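Local coordinates for protein OsmC family peroxiredoxin (PDB 2EGT) that is probably a thiol-dependent peroxidase of the OsmC family that reduces organic hydroperoxides, at residues E84-A89 with S125-W130. Sequence-based numbering, arbitrary orientation.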
loop_
_atom_site.group_PDB
_atom_site.type_symbol
_atom_site.label_atom_id
_atom_site.label_comp_id
_atom_site.label_asym_id
_atom_site.label_seq_id
_atom_site.Cartn_x
_atom_site.Cartn_y
_atom_site.Cartn_z
ATOM N N GLU A 84 -13.563 5.295 2.056
ATOM C CA GLU A 84 -14.036 6.262 3.031
ATOM C C GLU A 84 -12.929 6.429 4.057
ATOM O O GLU A 84 -12.407 5.439 4.580
ATOM C CB GLU A 84 -15.300 5.759 3.731
ATOM C CG GLU A 84 -15.833 6.734 4.771
ATOM C CD GLU A 84 -16.961 6.155 5.607
ATOM O OE1 GLU A 84 -16.716 5.170 6.339
ATOM O OE2 GLU A 84 -18.091 6.686 5.534
ATOM N N ILE A 85 -12.567 7.674 4.340
ATOM C CA ILE A 85 -11.521 7.946 5.311
ATOM C C ILE A 85 -12.034 8.924 6.351
ATOM O O ILE A 85 -12.453 10.035 6.016
ATOM C CB ILE A 85 -10.265 8.564 4.648
ATOM C CG1 ILE A 85 -9.823 7.714 3.456
ATOM C CG2 ILE A 85 -9.139 8.653 5.670
ATOM C CD1 ILE A 85 -8.600 8.265 2.723
ATOM N N LYS A 86 -12.013 8.517 7.615
ATOM C CA LYS A 86 -12.467 9.397 8.680
ATOM C C LYS A 86 -11.309 9.716 9.621
ATOM O O LYS A 86 -10.686 8.812 10.181
ATOM C CB LYS A 86 -13.619 8.745 9.454
ATOM C CG LYS A 86 -14.335 9.697 10.404
ATOM C CD LYS A 86 -15.842 9.441 10.406
ATOM C CE LYS A 86 -16.613 10.607 11.016
ATOM N NZ LYS A 86 -18.095 10.454 10.857
ATOM N N TYR A 87 -11.021 11.007 9.777
ATOM C CA TYR A 87 -9.943 11.468 10.652
ATOM C C TYR A 87 -10.530 12.018 11.944
ATOM O O TYR A 87 -11.463 12.825 11.920
ATOM C CB TYR A 87 -9.148 12.601 9.996
ATOM C CG TYR A 87 -8.511 12.270 8.671
ATOM C CD1 TYR A 87 -7.151 11.971 8.584
ATOM C CD2 TYR A 87 -9.259 12.283 7.495
ATOM C CE1 TYR A 87 -6.553 11.701 7.359
ATOM C CE2 TYR A 87 -8.672 12.013 6.268
ATOM C CZ TYR A 87 -7.319 11.724 6.206
ATOM O OH TYR A 87 -6.739 11.453 4.987
ATOM N N VAL A 88 -9.976 11.595 13.070
ATOM C CA VAL A 88 -10.429 12.080 14.361
ATOM C C VAL A 88 -9.201 12.561 15.124
ATOM O O VAL A 88 -8.290 11.783 15.378
ATOM C CB VAL A 88 -11.118 10.966 15.178
ATOM C CG1 VAL A 88 -11.512 11.496 16.543
ATOM C CG2 VAL A 88 -12.347 10.465 14.444
ATOM N N ALA A 89 -9.168 13.847 15.463
ATOM C CA ALA A 89 -8.046 14.404 16.210
ATOM C C ALA A 89 -8.491 14.639 17.647
ATOM O O ALA A 89 -9.547 15.234 17.887
ATOM C CB ALA A 89 -7.582 15.717 15.574
ATOM N N SER A 125 -14.041 12.634 5.741
ATOM C CA SER A 125 -14.728 13.344 6.812
ATOM C C SER A 125 -13.751 13.460 7.979
ATOM O O SER A 125 -12.801 12.683 8.080
ATOM C CB SER A 125 -15.998 12.598 7.242
ATOM O OG SER A 125 -15.696 11.313 7.751
ATOM N N TRP A 126 -13.971 14.434 8.852
ATOM C CA TRP A 126 -13.081 14.633 9.988
ATOM C C TRP A 126 -13.822 15.236 11.169
ATOM O O TRP A 126 -14.877 15.852 11.006
ATOM C CB TRP A 126 -11.939 15.566 9.589
ATOM C CG TRP A 126 -12.431 16.908 9.137
ATOM C CD1 TRP A 126 -12.787 17.966 9.927
ATOM C CD2 TRP A 126 -12.690 17.312 7.789
ATOM N NE1 TRP A 126 -13.254 19.001 9.155
ATOM C CE2 TRP A 126 -13.206 18.627 7.837
ATOM C CE3 TRP A 126 -12.541 16.689 6.544
ATOM C CZ2 TRP A 126 -13.573 19.331 6.686
ATOM C CZ3 TRP A 126 -12.908 17.389 5.397
ATOM C CH2 TRP A 126 -13.418 18.698 5.479
ATOM N N GLU A 127 -13.261 15.063 12.357
ATOM C CA GLU A 127 -13.867 15.610 13.555
ATOM C C GLU A 127 -12.852 15.695 14.676
ATOM O O GLU A 127 -11.873 14.945 14.703
ATOM C CB GLU A 127 -15.055 14.753 13.990
ATOM C CG GLU A 127 -14.723 13.297 14.211
ATOM C CD GLU A 127 -15.942 12.483 14.600
ATOM O OE1 GLU A 127 -16.521 12.759 15.671
ATOM O OE2 GLU A 127 -16.321 11.572 13.832
ATOM N N VAL A 128 -13.095 16.618 15.600
ATOM C CA VAL A 128 -12.216 16.824 16.736
ATOM C C VAL A 128 -12.889 16.427 18.039
ATOM O O VAL A 128 -14.062 16.732 18.271
ATOM C CB VAL A 128 -11.787 18.305 16.845
ATOM C CG1 VAL A 128 -10.958 18.522 18.099
ATOM C CG2 VAL A 128 -10.994 18.708 15.612
ATOM N N LYS A 129 -12.140 15.725 18.877
ATOM C CA LYS A 129 -12.621 15.314 20.183
ATOM C C LYS A 129 -11.832 16.214 21.128
ATOM O O LYS A 129 -10.686 15.918 21.467
ATOM C CB LYS A 129 -12.289 13.842 20.435
ATOM C CG LYS A 129 -12.810 13.290 21.755
ATOM C CD LYS A 129 -12.469 11.812 21.898
ATOM C CE LYS A 129 -12.982 11.233 23.207
ATOM N NZ LYS A 129 -12.608 9.794 23.346
ATOM N N TRP A 130 -12.436 17.330 21.522
ATOM C CA TRP A 130 -11.765 18.274 22.400
ATOM C C TRP A 130 -11.472 17.699 23.779
ATOM O O TRP A 130 -12.356 17.165 24.449
ATOM C CB TRP A 130 -12.590 19.556 22.531
ATOM C CG TRP A 130 -11.856 20.640 23.254
ATOM C CD1 TRP A 130 -11.847 20.869 24.600
ATOM C CD2 TRP A 130 -10.969 21.604 22.677
ATOM N NE1 TRP A 130 -11.008 21.917 24.898
ATOM C CE2 TRP A 130 -10.455 22.386 23.735
ATOM C CE3 TRP A 130 -10.556 21.881 21.367
ATOM C CZ2 TRP A 130 -9.549 23.430 23.524
ATOM C CZ3 TRP A 130 -9.656 22.919 21.155
ATOM C CH2 TRP A 130 -9.162 23.680 22.231
#
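Backbone groups of Ile-85, Tyr-87 and Ala-89 exchange five hydrogen bonds with those of Ser-125, Glu-127 and Lys-129, from Ser-125 N to Ile-85 O (3.1 Å) at one end to Lys-129 N and Ala-89 O (2.8 Å) at the other, and so join two parallel strands, 14° apart in direction, with Tyr-87 set beside Trp-126. On one face of the sheet Lys-86 reaches across its partner. Its chain, bent at chi2 (141°), passes over Ser-125, with CD 3.3 Å from Ser-125 OG. Lys-86 CE then meets Glu-127 OE2 at 3.0 Å, and NZ lies beyond at 3.6 Å from OE2, a long salt bridge. Glu-127 CG sits between its own backbone N and carbonyl carbon (chi1 56°), which lays the chain alongside Val-88, CG 3.7 Å from Val-88 CG2. With an alanine in place of Lys-86, the Glu-127 carboxylate would probably lose this charge partner and Ser-125 OG its aliphatic cover. The other face turns to helix 95-109: Tyr-87 packs on Thr-106, Trp-126 on Glu-99 and Lys-103, and Val-128 on Glu-95. There the Tyr-87 ring presents an edge to Ser-125 O, 3.6 Å from CD2, while its hydroxyl hydrogen-bonds Ser-46. Strand 121-130 follows strand 80-90 by a right-handed beta-alpha-beta crossover through helix 95-109, and the five backbone bonds carry most of the pairing; the stretched ion pair is likely to add only modestly.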